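Side-chain contacts in citryl-spermidine/3,4-dihydroxybenzoyl-citryl-spermidine:spermidine ligase (Bacillus anthracis, PDB 3TO3), which catalyses the ATP-dependent condensation of spermidine with citryl-spermidine intermediates in the biosynthesis of the siderophore petrobactin: residues 127-130 and 131-135; 252-255 and 256-260; 281-284 and 285-288. All blocks are in the same frame, centred on the assembly; numbering follows the deposited sequence. Where two conformers were deposited one is given.

Following the chain, the three contacts lie in series, none nesting in or crossing another. Contact 1 joins successive turns of helix 115-138, contact 2 the last turns of helix 248-258, and contact 3 closes the tight loop between strands 278-280 and 286-289. Within one chain no two of them touch: the centres of contacts 1 and 2 are about 27 Å apart, those of contacts 1 and 3 about 18 Å apart. Contacts 1 and 2 are nonetheless brought together in the homodimer, where Gln127 and Phe130 of one subunit pack on Ser257 and Ile256 of the second subunit. Contact 3 lies nearest the chain centre and holds the phosphates of ATP.

Contact 1: residues 127-130 and 131-135; sequences QTIF and KDTIA
Gln127 and Lys131, one helical turn apart, join side chain to side chain: Lys131 NZ donates to Gln127 OE1 at 2.9 Å, in the plane of the amide and on a lone pair. The lysine chain reaches it through a bend at its second torsion (chi2 96°). Lys131 NZ is bonded as well to the backbone oxygens of Ala169, Arg170 and Phe173, so four oxygens lie within bonding distance and must share three protons. Gln127 NE2 donates to Ser257 O of the second subunit. Thr133 OG1 turns back on the helix and donates to Ile129 O at 2.7 Å. Thr133 N reaches the same oxygen at 3.0 Å from the opposite face of the carbonyl plane, so two donors of one residue grip it. The apolar part is a CH-pi contact: Ile134 CD1 sits over one face of the Phe130 ring, 4.1 Å from its centroid and displaced toward the rim. Ile11 and Ile15 of helix 6-15 also touch the Phe130 side chain. A buried ammonium group ringed by neutral carbonyl oxygens is consistent with a lysine that keeps its charge and pins the loop 169-173 to helix 115-138.

Contact 2: residues 252-255 and 256-260; sequences ENFI and ISNYA
Phe254 to Asn258 and Ile255 to Tyr259 are bonded through the backbone as helix 248-258 ends: Asn258 N donates to Phe254 O at 2.9 Å and Tyr259 N to Ile255 O at 2.7 Å, with a wider pi-type turn at 252-255 overlapping the start of these bonds. Two aromatic rings flank this end, each met by a side chain four residues away. The first is Tyr259, whose ring takes Ile255 CG2 over one face in a CH-pi contact, 4.1 Å from the centroid and 29° off the normal. CD1 of the isoleucine joins CG2 at the ring because the chain folds at its second torsion (chi2 -57°), bringing CD1 within 3.7 Å of Tyr259 CE1. Tyr259 is the first residue to leave helical backbone angles and is also the N-cap position of the next helix, 260-264, so it is the joint between two consecutive helices. The other ring, Phe254, has the end of the Asn258 side chain over one face, the ring and amide planes inclined by 31°. Phe254 CE2 comes no nearer to Tyr259 CE1 than 4.4 Å, a loose apolar approach. On the dimer side, Ser257 OG is hydrogen-bonded to Gln174 NE2 of the second subunit, with Phe254 O at a long 3.4 Å from the same OG. Ile256 packs there on Ile11 of the second subunit. Within the chain, Ile255 lies on Leu366, while the side chains of Phe254 and Tyr259 touch Ser365.

Contact 3: residues 281-284 and 285-288; sequences QQSM and RTLR. With ATP (adenosine-5'-triphosphate), chain E.
Ser283 and Thr286 meet hydroxyl to hydroxyl across the connection of a beta-hairpin, in which a type I turn from Gln281 to Met284 leads from strand 278-280 into the antiparallel strand 286-289. The tight part lies at the ATP phosphates and the base of the loop. Thr286 OG1, also lining the pocket, is 2.7 Å from Ser283 OG, a hydrogen bond that holds the serine beside ATP O1B, to which Ser283 OG donates at 2.8 Å. The same phosphate oxygen takes Arg285 NE at 2.9 Å, near the plane of the guanidinium, while Arg285 NH2 reaches ATP O2B at 3.1 Å and holds O1A weakly. Arg285 starts from the position between backbone N and carbonyl carbon (chi1 53°) and then runs out fully extended, which carries its end along the phosphates. Lys299, Arg311 and Tyr391 also hydrogen-bond ATP; the positive charges of Arg285, Lys299 and Arg311 would be expected to offset that of the phosphates. The hairpin loop is closed by Gln281 N, which donates to Thr286 O at 3.0 Å with an N-H...O angle of 165°, and Gln281 OE1 comes equally close, 3.0 Å, to Thr286 CG2.

Away from the nucleotide the contact is looser. The Met284 side chain (selenomethionine) packs on Arg170 and Phe173, and Leu287 CD2 approaches Met284 O only to 3.9 Å.

Contact 1: residues 127-130 and 131-135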
loop_
_atom_site.group_PDB
_atom_site.type_symbol
_atom_site.label_atom_id
_atom_site.label_comp_id
_atom_site.label_asym_id
_atom_site.label_seq_id
_atom_site.Cartn_x
_atom_site.Cartn_y
_atom_site.Cartn_z
ATOM N N GLN B 127 -10.442 6.321 -5.372
ATOM C CA GLN B 127 -10.704 6.000 -3.982
ATOM C C GLN B 127 -11.611 7.053 -3.366
ATOM O O GLN B 127 -12.416 6.733 -2.509
ATOM C CB GLN B 127 -9.409 5.845 -3.190
ATOM C CG GLN B 127 -8.708 4.544 -3.495
ATOM C CD GLN B 127 -9.633 3.357 -3.402
ATOM O OE1 GLN B 127 -10.230 3.081 -2.354
ATOM N NE2 GLN B 127 -9.766 2.649 -4.495
ATOM N N THR B 128 -11.492 8.298 -3.833
ATOM C CA THR B 128 -12.328 9.389 -3.343
ATOM C C THR B 128 -13.774 9.121 -3.720
ATOM O O THR B 128 -14.658 9.104 -2.867
ATOM C CB THR B 128 -11.853 10.784 -3.863
ATOM O OG1 THR B 128 -10.664 11.138 -3.159
ATOM C CG2 THR B 128 -12.897 11.872 -3.600
ATOM N N ILE B 129 -13.998 8.887 -5.003
ATOM C CA ILE B 129 -15.301 8.492 -5.496
ATOM C C ILE B 129 -15.845 7.318 -4.694
ATOM O O ILE B 129 -17.010 7.305 -4.288
ATOM C CB ILE B 129 -15.204 8.124 -6.996
ATOM C CG1 ILE B 129 -14.950 9.387 -7.811
ATOM C CG2 ILE B 129 -16.465 7.459 -7.503
ATOM C CD1 ILE B 129 -14.738 9.104 -9.201
ATOM N N PHE B 130 -15.001 6.325 -4.456
ATOM C CA PHE B 130 -15.459 5.149 -3.733
ATOM C C PHE B 130 -15.860 5.459 -2.285
ATOM O O PHE B 130 -16.955 5.115 -1.857
ATOM C CB PHE B 130 -14.383 4.068 -3.775
ATOM C CG PHE B 130 -14.689 2.854 -2.929
ATOM C CD1 PHE B 130 -15.661 1.932 -3.316
ATOM C CD2 PHE B 130 -13.966 2.609 -1.787
ATOM C CE1 PHE B 130 -15.925 0.790 -2.555
ATOM C CE2 PHE B 130 -14.209 1.456 -1.009
ATOM C CZ PHE B 130 -15.202 0.552 -1.392
ATOM N N LYS B 131 -14.969 6.096 -1.530
ATOM C CA LYS B 131 -15.295 6.437 -0.165
ATOM C C LYS B 131 -16.433 7.456 -0.032
ATOM O O LYS B 131 -17.204 7.370 0.927
ATOM C CB LYS B 131 -14.074 6.902 0.618
ATOM C CG LYS B 131 -13.299 5.728 1.212
ATOM C CD LYS B 131 -12.123 5.316 0.324
ATOM C CE LYS B 131 -11.230 4.293 1.039
ATOM N NZ LYS B 131 -9.946 4.022 0.341
ATOM N N ASP B 132 -16.556 8.415 -0.961
ATOM C CA ASP B 132 -17.580 9.406 -0.758
ATOM C C ASP B 132 -18.967 8.880 -1.139
ATOM O O ASP B 132 -19.967 9.253 -0.517
ATOM C CB ASP B 132 -17.292 10.749 -1.404
ATOM C CG ASP B 132 -18.269 11.838 -0.910
ATOM O OD1 ASP B 132 -18.551 11.910 0.318
ATOM O OD2 ASP B 132 -18.768 12.618 -1.742
ATOM N N THR B 133 -19.015 8.001 -2.135
ATOM C CA THR B 133 -20.256 7.326 -2.507
ATOM C C THR B 133 -20.903 6.630 -1.306
ATOM O O THR B 133 -22.094 6.748 -1.096
ATOM C CB THR B 133 -20.030 6.271 -3.608
ATOM O OG1 THR B 133 -19.670 6.923 -4.831
ATOM C CG2 THR B 133 -21.297 5.437 -3.816
ATOM N N ILE B 134 -20.122 5.913 -0.511
ATOM C CA ILE B 134 -20.676 5.244 0.671
ATOM C C ILE B 134 -21.192 6.282 1.684
ATOM O O ILE B 134 -22.278 6.135 2.278
ATOM C CB ILE B 134 -19.623 4.344 1.351
ATOM C CG1 ILE B 134 -19.108 3.323 0.346
ATOM C CG2 ILE B 134 -20.230 3.608 2.562
ATOM C CD1 ILE B 134 -17.706 2.854 0.610
ATOM N N ALA B 135 -20.425 7.347 1.880
ATOM C CA ALA B 135 -20.898 8.377 2.812
ATOM C C ALA B 135 -22.205 9.078 2.328
ATOM O O ALA B 135 -23.149 9.228 3.106
ATOM C CB ALA B 135 -19.809 9.378 3.127
#

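Contact 2: residues 252-255 and 256-260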
loop_
_atom_site.group_PDB
_atom_site.type_symbol
_atom_site.label_atom_id
_atom_site.label_comp_id
_atom_site.label_asym_id
_atom_site.label_seq_id
_atom_site.Cartn_x
_atom_site.Cartn_y
_atom_site.Cartn_z
ATOM N N GLU B 252 -2.767 -1.465 15.144
ATOM C CA GLU B 252 -2.892 -2.790 14.562
ATOM C C GLU B 252 -2.395 -2.918 13.134
ATOM O O GLU B 252 -2.101 -4.018 12.692
ATOM C CB GLU B 252 -4.350 -3.224 14.585
ATOM C CG GLU B 252 -4.860 -3.601 15.936
ATOM C CD GLU B 252 -6.271 -4.141 15.848
ATOM O OE1 GLU B 252 -7.206 -3.315 15.797
ATOM O OE2 GLU B 252 -6.442 -5.381 15.802
ATOM N N ASN B 253 -2.504 -1.855 12.350
ATOM C CA ASN B 253 -2.090 -1.943 10.957
ATOM C C ASN B 253 -0.724 -1.414 10.619
ATOM O O ASN B 253 -0.238 -1.591 9.501
ATOM C CB ASN B 253 -3.173 -1.397 10.044
ATOM C CG ASN B 253 -4.498 -2.049 10.325
ATOM O OD1 ASN B 253 -4.668 -3.240 10.064
ATOM N ND2 ASN B 253 -5.428 -1.300 10.912
ATOM N N PHE B 254 -0.123 -0.731 11.585
ATOM C CA PHE B 254 1.151 -0.091 11.341
ATOM C C PHE B 254 2.239 -0.320 12.403
ATOM O O PHE B 254 3.337 -0.808 12.093
ATOM C CB PHE B 254 0.999 1.373 10.894
ATOM C CG PHE B 254 2.225 1.900 10.233
ATOM C CD1 PHE B 254 2.468 1.639 8.895
ATOM C CD2 PHE B 254 3.179 2.615 10.967
ATOM C CE1 PHE B 254 3.622 2.112 8.272
ATOM C CE2 PHE B 254 4.331 3.082 10.364
ATOM C CZ PHE B 254 4.556 2.838 9.012
ATOM N N ILE B 255 1.970 0.118 13.633
ATOM C CA ILE B 255 2.922 -0.064 14.720
ATOM C C ILE B 255 3.311 -1.533 14.949
ATOM O O ILE B 255 4.484 -1.873 14.895
ATOM C CB ILE B 255 2.444 0.535 16.062
ATOM C CG1 ILE B 255 1.876 1.927 15.874
ATOM C CG2 ILE B 255 3.624 0.622 17.026
ATOM C CD1 ILE B 255 2.844 2.872 15.229
ATOM N N ILE B 256 2.333 -2.395 15.190
ATOM C CA ILE B 256 2.632 -3.784 15.506
ATOM C C ILE B 256 3.486 -4.411 14.428
ATOM O O ILE B 256 4.412 -5.168 14.723
ATOM C CB ILE B 256 1.363 -4.639 15.652
ATOM C CG1 ILE B 256 0.603 -4.256 16.904
ATOM C CG2 ILE B 256 1.722 -6.086 15.833
ATOM C CD1 ILE B 256 -0.379 -5.306 17.341
ATOM N N SER B 257 3.164 -4.139 13.167
ATOM C CA SER B 257 3.879 -4.820 12.105
ATOM C C SER B 257 5.219 -4.174 11.790
ATOM O O SER B 257 6.126 -4.861 11.341
ATOM C CB SER B 257 3.027 -4.940 10.848
ATOM O OG SER B 257 2.635 -3.659 10.404
ATOM N N ASN B 258 5.327 -2.853 11.931
ATOM C CA ASN B 258 6.608 -2.180 11.645
ATOM C C ASN B 258 7.573 -1.919 12.816
ATOM O O ASN B 258 8.677 -1.432 12.631
ATOM C CB ASN B 258 6.340 -0.856 10.928
ATOM C CG ASN B 258 5.730 -1.055 9.537
ATOM O OD1 ASN B 258 4.513 -1.019 9.365
ATOM N ND2 ASN B 258 6.581 -1.222 8.546
ATOM N N TYR B 259 7.077 -2.085 14.023
ATOM C CA TYR B 259 7.855 -1.972 15.249
ATOM C C TYR B 259 8.233 -3.248 15.941
ATOM O O TYR B 259 8.463 -3.211 17.154
ATOM C CB TYR B 259 7.332 -0.947 16.224
ATOM C CG TYR B 259 7.252 0.464 15.710
ATOM C CD1 TYR B 259 6.404 0.802 14.653
ATOM C CD2 TYR B 259 7.973 1.483 16.324
ATOM C CE1 TYR B 259 6.301 2.119 14.215
ATOM C CE2 TYR B 259 7.861 2.803 15.905
ATOM C CZ TYR B 259 7.024 3.120 14.861
ATOM O OH TYR B 259 6.920 4.433 14.451
ATOM N N ALA B 260 8.043 -4.378 15.274
ATOM C CA ALA B 260 8.268 -5.649 15.939
ATOM C C ALA B 260 9.576 -5.649 16.729
ATOM O O ALA B 260 9.637 -6.178 17.829
ATOM C CB ALA B 260 8.273 -6.804 14.925
#

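Contact 3: residues 281-284 and 285-288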
loop_
_atom_site.group_PDB
_atom_site.type_symbol
_atom_site.label_atom_id
_atom_site.label_comp_id
_atom_site.label_asym_id
_atom_site.label_seq_id
_atom_site.Cartn_x
_atom_site.Cartn_y
_atom_site.Cartn_z
ATOM N N GLN B 281 -13.027 13.510 14.429
ATOM C CA GLN B 281 -13.506 14.727 13.755
ATOM C C GLN B 281 -13.269 14.665 12.230
ATOM O O GLN B 281 -12.883 13.628 11.704
ATOM C CB GLN B 281 -12.797 15.943 14.330
ATOM C CG GLN B 281 -12.934 16.035 15.833
ATOM C CD GLN B 281 -12.405 17.352 16.399
ATOM O OE1 GLN B 281 -11.213 17.654 16.285
ATOM N NE2 GLN B 281 -13.296 18.140 17.017
ATOM N N GLN B 282 -13.488 15.773 11.529
ATOM C CA GLN B 282 -13.268 15.826 10.086
ATOM C C GLN B 282 -11.875 15.391 9.699
ATOM O O GLN B 282 -11.668 14.915 8.592
ATOM C CB GLN B 282 -13.464 17.245 9.563
ATOM C CG GLN B 282 -14.915 17.657 9.346
ATOM C CD GLN B 282 -15.035 19.090 8.844
ATOM O OE1 GLN B 282 -15.374 19.312 7.684
ATOM N NE2 GLN B 282 -14.737 20.071 9.718
ATOM N N SER B 283 -10.918 15.573 10.605
ATOM C CA SER B 283 -9.505 15.282 10.341
ATOM C C SER B 283 -9.198 13.794 10.436
ATOM O O SER B 283 -8.255 13.292 9.814
ATOM C CB SER B 283 -8.594 16.133 11.259
ATOM O OG SER B 283 -7.791 15.380 12.163
HETATM N N MSE B 284 -9.979 13.110 11.258
HETATM C CA MSE B 284 -9.890 11.662 11.492
HETATM C C MSE B 284 -8.709 11.148 12.325
HETATM O O MSE B 284 -8.841 10.116 12.969
HETATM C CB MSE B 284 -9.882 10.917 10.187
HETATM C CG MSE B 284 -11.265 10.839 9.593
HETATM SE SE MSE B 284 -11.231 9.673 8.098
HETATM C CE MSE B 284 -10.608 8.068 9.020
ATOM N N ARG B 285 -7.622 11.902 12.425
ATOM C CA ARG B 285 -6.559 11.540 13.358
ATOM C C ARG B 285 -6.714 12.389 14.618
ATOM O O ARG B 285 -5.971 12.255 15.574
ATOM C CB ARG B 285 -5.169 11.668 12.722
ATOM C CG ARG B 285 -4.939 13.009 12.109
ATOM C CD ARG B 285 -3.489 13.234 11.783
ATOM N NE ARG B 285 -3.305 14.533 11.151
ATOM C CZ ARG B 285 -2.129 15.062 10.848
ATOM N NH1 ARG B 285 -1.020 14.397 11.130
ATOM N NH2 ARG B 285 -2.062 16.255 10.259
ATOM N N THR B 286 -7.696 13.271 14.599
ATOM C CA THR B 286 -8.004 14.088 15.762
ATOM C C THR B 286 -9.276 13.588 16.401
ATOM O O THR B 286 -10.302 13.575 15.779
ATOM C CB THR B 286 -8.234 15.542 15.375
ATOM O OG1 THR B 286 -7.078 16.030 14.678
ATOM C CG2 THR B 286 -8.492 16.384 16.643
ATOM N N LEU B 287 -9.196 13.194 17.659
ATOM C CA LEU B 287 -10.291 12.512 18.305
ATOM C C LEU B 287 -10.794 13.313 19.503
ATOM O O LEU B 287 -9.992 13.818 20.317
ATOM C CB LEU B 287 -9.834 11.120 18.749
ATOM C CG LEU B 287 -9.101 10.307 17.671
ATOM C CD1 LEU B 287 -8.365 9.124 18.285
ATOM C CD2 LEU B 287 -10.070 9.820 16.638
ATOM N N ARG B 288 -12.117 13.441 19.599
ATOM C CA ARG B 288 -12.751 14.087 20.735
ATOM C C ARG B 288 -13.141 13.026 21.755
ATOM O O ARG B 288 -13.392 11.869 21.410
ATOM C CB ARG B 288 -13.967 14.920 20.311
ATOM C CG ARG B 288 -15.030 14.162 19.554
ATOM C CD ARG B 288 -16.310 14.986 19.357
ATOM N NE ARG B 288 -17.410 14.485 20.179
ATOM C CZ ARG B 288 -18.440 13.798 19.712
ATOM N NH1 ARG B 288 -18.542 13.542 18.414
ATOM N NH2 ARG B 288 -19.384 13.392 20.546
HETATM P PB ATP E . -5.461 18.014 10.770
HETATM O O1B ATP E . -5.399 16.588 11.257
HETATM O O2B ATP E . -4.065 18.541 10.574
HETATM O O3B ATP E . -6.259 18.889 11.805
HETATM P PA ATP E . -5.761 17.386 8.142
HETATM O O1A ATP E . -4.923 16.186 8.538
HETATM O O2A ATP E . -4.998 18.371 7.264
HETATM O O3A ATP E . -6.247 18.122 9.422
HETATM O "O5'" ATP E . -7.009 16.837 7.361
HETATM C "C5'" ATP E . -8.215 17.503 7.396
HETATM C "C4'" ATP E . -9.157 17.176 6.380
HETATM O "O4'" ATP E . -10.146 18.255 6.258
HETATM C "C3'" ATP E . -8.492 17.079 5.061
HETATM O "O3'" ATP E . -8.676 15.823 4.532
HETATM C "C2'" ATP E . -9.142 18.108 4.230
HETATM O "O2'" ATP E . -9.276 17.682 2.940
HETATM C "C1'" ATP E . -10.464 18.263 4.899
HETATM N N9 ATP E . -11.221 19.428 4.522
HETATM C C8 ATP E . -12.506 19.395 4.127
HETATM N N7 ATP E . -12.886 20.652 3.860
HETATM C C5 ATP E . -11.852 21.492 4.090
HETATM C C6 ATP E . -11.700 22.881 3.981
HETATM N N6 ATP E . -12.807 23.682 3.537
HETATM N N1 ATP E . -10.508 23.440 4.295
HETATM C C2 ATP E . -9.479 22.671 4.707
HETATM N N3 ATP E . -9.594 21.328 4.820
HETATM C C4 ATP E . -10.766 20.710 4.519
#